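PDB 1T0F: transposon Tn7 transposition protein TnsA from Escherichia coli, which carries out the 5' DNA strand breakage at the transposon ends and, together with TnsB, forms the Tn7 transposase. Local coordinates for residues Leu67-Ser72 with Phe130-Lys135; Leu71-Glu76 with Thr116-Asp121. All coordinates share one frame; numbering follows the deposited sequence.

Contacts 1 and 2 both pack helix 64-75 on one sheet, and their centres lie about 6 Å apart. The helix segments share Leu71 and Ser72. The strands they meet, 115-122 and 129-134, are antiparallel neighbours; the Phe130 O to Val120 N distance of 2.8 Å fits a hydrogen bond between them. One magnesium ion joins the two contacts. Gln133 OE1 and Val134 O bind it from contact 1, and Asp117 OD2 binds it from contact 2. The 2.6 Å between Val134 N and Asp117 OD2 makes a further hydrogen bond probable. Waters 1 and 2 also bind the ion.

Contact 1 (Leu67-Ser72 with Phe130-Lys135); sequences LAVFLS and FAIQVK. With MG (magnesium ion), chain E.
This contact backs the metal site of the TnsA nuclease domain, a PDDEXK-type fold. Val69 of the helix meets Val134 and Ile132 of the metal-binding strand. The two valines reach toward each other tip to tip, with Val69 CG2 3.7 Å from Val134 CG2. In both, CG1 stands anti to the backbone N (chi1 176° in Val69 and 173° in Val134), which turns CG2 of each toward the other valine. The other methyl of Val69, CG1, approaches Ile132 CD1 at a looser 4.3 Å. All three side chains are buried, and the contact is wholly apolar.

Val134 also works through its backbone. Its carbonyl O binds the magnesium ion at 2.4 Å. Gln133 OE1 binds the same ion at 2.5 Å. The Gln133 chain bends at chi2 (66°) and brings its amide to the metal. Its NE2 is hydrogen-bonded to Glu152 OE2, which helps to fix the amide's rotation. Lys135, an active-site residue, does not bind the ion directly. Its NZ donates to water 1 at 2.7 Å, and that water is a metal ligand.

On the helix, Ser72 OG and Ser72 N both hydrogen-bond to Ala68 O, from opposite faces of its carbonyl plane. Helix 173-183 packs against Ala68 and Leu71. Strand 129-134 is an inner strand of the sheet, hydrogen-bonded to both 115-122 and 163-166, and helix 143-159 touches Ala131, Gln133 and Lys135.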
loop_
_atom_site.group_PDB
_atom_site.type_symbol
_atom_site.label_atom_id
_atom_site.label_comp_id
_atom_site.label_asym_id
_atom_site.label_seq_id
_atom_site.Cartn_x
_atom_site.Cartn_y
_atom_site.Cartn_z
ATOM N N LEU A 67 -0.262 4.139 -1.677
ATOM C CA LEU A 67 0.555 4.958 -0.782
ATOM C C LEU A 67 -0.196 5.161 0.537
ATOM O O LEU A 67 0.382 5.035 1.623
ATOM C CB LEU A 67 0.841 6.326 -1.415
ATOM C CG LEU A 67 1.526 7.378 -0.531
ATOM C CD1 LEU A 67 2.924 6.902 -0.143
ATOM C CD2 LEU A 67 1.599 8.706 -1.285
ATOM N N ALA A 68 -1.486 5.481 0.448
ATOM C CA ALA A 68 -2.281 5.703 1.660
ATOM C C ALA A 68 -2.323 4.457 2.554
ATOM O O ALA A 68 -2.201 4.550 3.779
ATOM C CB ALA A 68 -3.694 6.132 1.286
ATOM N N VAL A 69 -2.494 3.289 1.945
ATOM C CA VAL A 69 -2.537 2.045 2.702
ATOM C C VAL A 69 -1.165 1.756 3.311
ATOM O O VAL A 69 -1.069 1.343 4.467
ATOM C CB VAL A 69 -2.979 0.851 1.810
ATOM C CG1 VAL A 69 -2.927 -0.442 2.607
ATOM C CG2 VAL A 69 -4.399 1.086 1.292
ATOM N N PHE A 70 -0.105 1.978 2.538
ATOM C CA PHE A 70 1.243 1.755 3.045
ATOM C C PHE A 70 1.530 2.636 4.268
ATOM O O PHE A 70 1.998 2.149 5.295
ATOM C CB PHE A 70 2.293 2.059 1.973
ATOM C CG PHE A 70 3.700 2.048 2.499
ATOM C CD1 PHE A 70 4.392 0.853 2.642
ATOM C CD2 PHE A 70 4.301 3.228 2.936
ATOM C CE1 PHE A 70 5.664 0.832 3.218
ATOM C CE2 PHE A 70 5.567 3.219 3.513
ATOM C CZ PHE A 70 6.249 2.013 3.655
ATOM N N LEU A 71 1.263 3.933 4.155
ATOM C CA LEU A 71 1.518 4.840 5.277
ATOM C C LEU A 71 0.717 4.427 6.514
ATOM O O LEU A 71 1.205 4.522 7.646
ATOM C CB LEU A 71 1.184 6.280 4.878
ATOM C CG LEU A 71 2.068 6.897 3.788
ATOM C CD1 LEU A 71 1.489 8.237 3.339
ATOM C CD2 LEU A 71 3.483 7.075 4.315
ATOM N N SER A 72 -0.510 3.967 6.302
ATOM C CA SER A 72 -1.354 3.522 7.410
ATOM C C SER A 72 -0.770 2.266 8.062
ATOM O O SER A 72 -0.806 2.122 9.288
ATOM C CB SER A 72 -2.782 3.241 6.919
ATOM O OG SER A 72 -3.349 4.387 6.299
ATOM N N PHE A 130 -2.273 -11.023 7.088
ATOM C CA PHE A 130 -3.461 -10.747 6.296
ATOM C C PHE A 130 -3.034 -10.141 4.982
ATOM O O PHE A 130 -1.937 -9.603 4.869
ATOM C CB PHE A 130 -4.451 -9.834 7.043
ATOM C CG PHE A 130 -3.923 -8.463 7.361
ATOM C CD1 PHE A 130 -3.943 -7.449 6.402
ATOM C CD2 PHE A 130 -3.436 -8.169 8.635
ATOM C CE1 PHE A 130 -3.491 -6.166 6.700
ATOM C CE2 PHE A 130 -2.980 -6.887 8.947
ATOM C CZ PHE A 130 -3.008 -5.883 7.975
ATOM N N ALA A 131 -3.893 -10.269 3.977
ATOM C CA ALA A 131 -3.585 -9.734 2.662
ATOM C C ALA A 131 -4.586 -8.656 2.286
ATOM O O ALA A 131 -5.739 -8.690 2.714
ATOM C CB ALA A 131 -3.602 -10.871 1.618
ATOM N N ILE A 132 -4.135 -7.697 1.484
ATOM C CA ILE A 132 -4.986 -6.598 1.051
ATOM C C ILE A 132 -4.868 -6.309 -0.442
ATOM O O ILE A 132 -3.764 -6.271 -0.992
ATOM C CB ILE A 132 -4.621 -5.271 1.783
ATOM C CG1 ILE A 132 -4.953 -5.368 3.274
ATOM C CG2 ILE A 132 -5.372 -4.091 1.146
ATOM C CD1 ILE A 132 -4.743 -4.064 4.023
ATOM N N GLN A 133 -6.015 -6.131 -1.096
ATOM C CA GLN A 133 -6.039 -5.722 -2.495
ATOM C C GLN A 133 -6.680 -4.327 -2.428
ATOM O O GLN A 133 -7.718 -4.138 -1.786
ATOM C CB GLN A 133 -6.902 -6.653 -3.364
ATOM C CG GLN A 133 -7.068 -6.142 -4.807
ATOM C CD GLN A 133 -5.770 -6.129 -5.608
ATOM O OE1 GLN A 133 -5.617 -5.346 -6.553
ATOM N NE2 GLN A 133 -4.841 -7.005 -5.253
ATOM N N VAL A 134 -6.041 -3.362 -3.073
ATOM C CA VAL A 134 -6.487 -1.976 -3.102
ATOM C C VAL A 134 -7.224 -1.683 -4.420
ATOM O O VAL A 134 -6.722 -1.999 -5.491
ATOM C CB VAL A 134 -5.256 -1.067 -2.966
ATOM C CG1 VAL A 134 -5.624 0.347 -3.162
ATOM C CG2 VAL A 134 -4.615 -1.281 -1.598
ATOM N N LYS A 135 -8.412 -1.090 -4.342
ATOM C CA LYS A 135 -9.188 -0.785 -5.547
ATOM C C LYS A 135 -9.977 0.503 -5.432
ATOM O O LYS A 135 -10.431 0.857 -4.346
ATOM C CB LYS A 135 -10.227 -1.883 -5.820
ATOM C CG LYS A 135 -9.696 -3.226 -6.288
ATOM C CD LYS A 135 -9.062 -3.115 -7.662
ATOM C CE LYS A 135 -8.565 -4.474 -8.131
ATOM N NZ LYS A 135 -7.794 -4.377 -9.403
HETATM MG MG MG E . -4.946 -2.972 -6.728
HETATM O O HOH W 1 -5.853 -2.529 -8.945
HETATM O O HOH W 2 -3.544 -0.882 -7.169
#

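Contact 2 (Leu71-Glu76 with Thr116-Asp121); sequences LSLEWE and TDFLVD. With MG (magnesium ion), chain E.
The last turn of helix 64-75 lies over strand 115-122, with Leu73 and Val120 nearest in backbone at 8.5 Å between their CA atoms. The strand turns a corner at Asp117. Asp117 and Phe118 both face Ile132 of the adjacent strand, a classic beta bulge.

Leu73 carries the whole helix side of the contact. Its CB points toward the strand, and CG lies anti to the carbonyl carbon (chi1 -68°). Leu73 CD1 meets Val120 CG2 at 3.8 Å. The same methyl sits over one face of the Phe118 ring, 4.0 Å above its plane and shifted toward the rim. Leu73 CD2 also reaches Val120 CG2, at 4.1 Å. CD1 thus bridges Val120 and Phe118, and all three residues are buried. Ile82 of the neighbouring strand 79-87 and Phe130 of strand 129-134 add to this apolar cluster.

Beside Phe118, Asp117 points its carboxylate at the magnesium ion, and OD2 binds it at 2.4 Å. Asp117 is an active-site residue. A helix packed on a mixed sheet that carries the metal-binding aspartate is characteristic of the restriction enzyme-like PDDEXK nucleases. Here Gln133 and Lys135 follow on the next strand, consistent with a variant of the family's D...ExK motif.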
loop_
_atom_site.group_PDB
_atom_site.type_symbol
_atom_site.label_atom_id
_atom_site.label_comp_id
_atom_site.label_asym_id
_atom_site.label_seq_id
_atom_site.Cartn_x
_atom_site.Cartn_y
_atom_site.Cartn_z
ATOM N N LEU A 71 1.263 3.933 4.155
ATOM C CA LEU A 71 1.518 4.840 5.277
ATOM C C LEU A 71 0.717 4.427 6.514
ATOM O O LEU A 71 1.205 4.522 7.646
ATOM C CB LEU A 71 1.184 6.280 4.878
ATOM C CG LEU A 71 2.068 6.897 3.788
ATOM C CD1 LEU A 71 1.489 8.237 3.339
ATOM C CD2 LEU A 71 3.483 7.075 4.315
ATOM N N SER A 72 -0.510 3.967 6.302
ATOM C CA SER A 72 -1.354 3.522 7.410
ATOM C C SER A 72 -0.770 2.266 8.062
ATOM O O SER A 72 -0.806 2.122 9.288
ATOM C CB SER A 72 -2.782 3.241 6.919
ATOM O OG SER A 72 -3.349 4.387 6.299
ATOM N N LEU A 73 -0.242 1.349 7.248
ATOM C CA LEU A 73 0.353 0.117 7.773
ATOM C C LEU A 73 1.649 0.388 8.532
ATOM O O LEU A 73 1.879 -0.173 9.605
ATOM C CB LEU A 73 0.647 -0.869 6.634
ATOM C CG LEU A 73 -0.548 -1.487 5.903
ATOM C CD1 LEU A 73 -0.050 -2.226 4.663
ATOM C CD2 LEU A 73 -1.297 -2.436 6.841
ATOM N N GLU A 74 2.493 1.245 7.961
ATOM C CA GLU A 74 3.786 1.608 8.554
ATOM C C GLU A 74 3.599 2.336 9.888
ATOM O O GLU A 74 4.494 2.354 10.729
ATOM C CB GLU A 74 4.561 2.487 7.564
ATOM C CG GLU A 74 5.937 2.969 8.012
ATOM C CD GLU A 74 7.020 1.891 7.975
ATOM O OE1 GLU A 74 6.905 0.921 7.188
ATOM O OE2 GLU A 74 8.008 2.033 8.723
ATOM N N TRP A 75 2.427 2.930 10.077
ATOM C CA TRP A 75 2.122 3.638 11.320
ATOM C C TRP A 75 1.824 2.668 12.476
ATOM O O TRP A 75 2.132 2.962 13.630
ATOM C CB TRP A 75 0.911 4.548 11.108
ATOM C CG TRP A 75 0.448 5.245 12.357
ATOM C CD1 TRP A 75 0.945 6.403 12.885
ATOM C CD2 TRP A 75 -0.583 4.806 13.248
ATOM N NE1 TRP A 75 0.282 6.716 14.051
ATOM C CE2 TRP A 75 -0.659 5.750 14.298
ATOM C CE3 TRP A 75 -1.448 3.705 13.264
ATOM C CZ2 TRP A 75 -1.569 5.626 15.352
ATOM C CZ3 TRP A 75 -2.355 3.581 14.314
ATOM C CH2 TRP A 75 -2.407 4.538 15.344
ATOM N N GLU A 76 1.215 1.524 12.165
ATOM C CA GLU A 76 0.852 0.525 13.181
ATOM C C GLU A 76 2.051 -0.111 13.877
ATOM O O GLU A 76 2.906 -0.709 13.229
ATOM C CB GLU A 76 0.003 -0.582 12.550
ATOM C CG GLU A 76 -1.352 -0.124 12.021
ATOM C CD GLU A 76 -2.320 0.272 13.128
ATOM O OE1 GLU A 76 -2.087 -0.109 14.297
ATOM O OE2 GLU A 76 -3.325 0.949 12.821
ATOM N N THR A 116 -1.158 -9.539 -5.182
ATOM C CA THR A 116 -1.971 -8.926 -4.139
ATOM C C THR A 116 -1.163 -7.718 -3.687
ATOM O O THR A 116 0.036 -7.826 -3.427
ATOM C CB THR A 116 -2.207 -9.916 -2.979
ATOM O OG1 THR A 116 -3.101 -10.942 -3.423
ATOM C CG2 THR A 116 -2.832 -9.211 -1.775
ATOM N N ASP A 117 -1.813 -6.565 -3.596
ATOM C CA ASP A 117 -1.100 -5.351 -3.266
ATOM C C ASP A 117 -0.237 -5.374 -2.017
ATOM O O ASP A 117 0.863 -4.827 -2.044
ATOM C CB ASP A 117 -2.070 -4.174 -3.246
ATOM C CG ASP A 117 -2.764 -3.994 -4.595
ATOM O OD1 ASP A 117 -2.142 -4.337 -5.625
ATOM O OD2 ASP A 117 -3.913 -3.524 -4.634
ATOM N N PHE A 118 -0.717 -6.000 -0.942
ATOM C CA PHE A 118 0.064 -6.083 0.300
ATOM C C PHE A 118 -0.173 -7.378 1.059
ATOM O O PHE A 118 -1.316 -7.800 1.242
ATOM C CB PHE A 118 -0.294 -4.947 1.275
ATOM C CG PHE A 118 -0.060 -3.564 0.745
ATOM C CD1 PHE A 118 1.202 -2.976 0.810
ATOM C CD2 PHE A 118 -1.120 -2.823 0.221
ATOM C CE1 PHE A 118 1.404 -1.664 0.365
ATOM C CE2 PHE A 118 -0.932 -1.514 -0.225
ATOM C CZ PHE A 118 0.332 -0.929 -0.153
ATOM N N LEU A 119 0.908 -8.011 1.501
ATOM C CA LEU A 119 0.808 -9.206 2.334
ATOM C C LEU A 119 1.467 -8.690 3.610
ATOM O O LEU A 119 2.633 -8.296 3.596
ATOM C CB LEU A 119 1.595 -10.387 1.759
ATOM C CG LEU A 119 1.628 -11.592 2.708
ATOM C CD1 LEU A 119 0.218 -12.085 2.992
ATOM C CD2 LEU A 119 2.459 -12.716 2.089
ATOM N N VAL A 120 0.718 -8.688 4.704
ATOM C CA VAL A 120 1.212 -8.112 5.952
ATOM C C VAL A 120 1.387 -9.124 7.064
ATOM O O VAL A 120 0.542 -10.001 7.252
ATOM C CB VAL A 120 0.227 -6.998 6.434
ATOM C CG1 VAL A 120 0.789 -6.257 7.662
ATOM C CG2 VAL A 120 -0.038 -6.013 5.290
ATOM N N ASP A 121 2.500 -8.994 7.788
ATOM C CA ASP A 121 2.806 -9.853 8.929
ATOM C C ASP A 121 2.819 -8.963 10.175
ATOM O O ASP A 121 3.410 -7.891 10.164
ATOM C CB ASP A 121 4.181 -10.506 8.762
ATOM C CG ASP A 121 4.190 -11.589 7.697
ATOM O OD1 ASP A 121 3.522 -12.622 7.896
ATOM O OD2 ASP A 121 4.862 -11.403 6.663
HETATM MG MG MG E . -4.946 -2.972 -6.728
HETATM O O HOH W 2 -3.544 -0.882 -7.169
HETATM O O HOH W 1 -5.853 -2.529 -8.945
#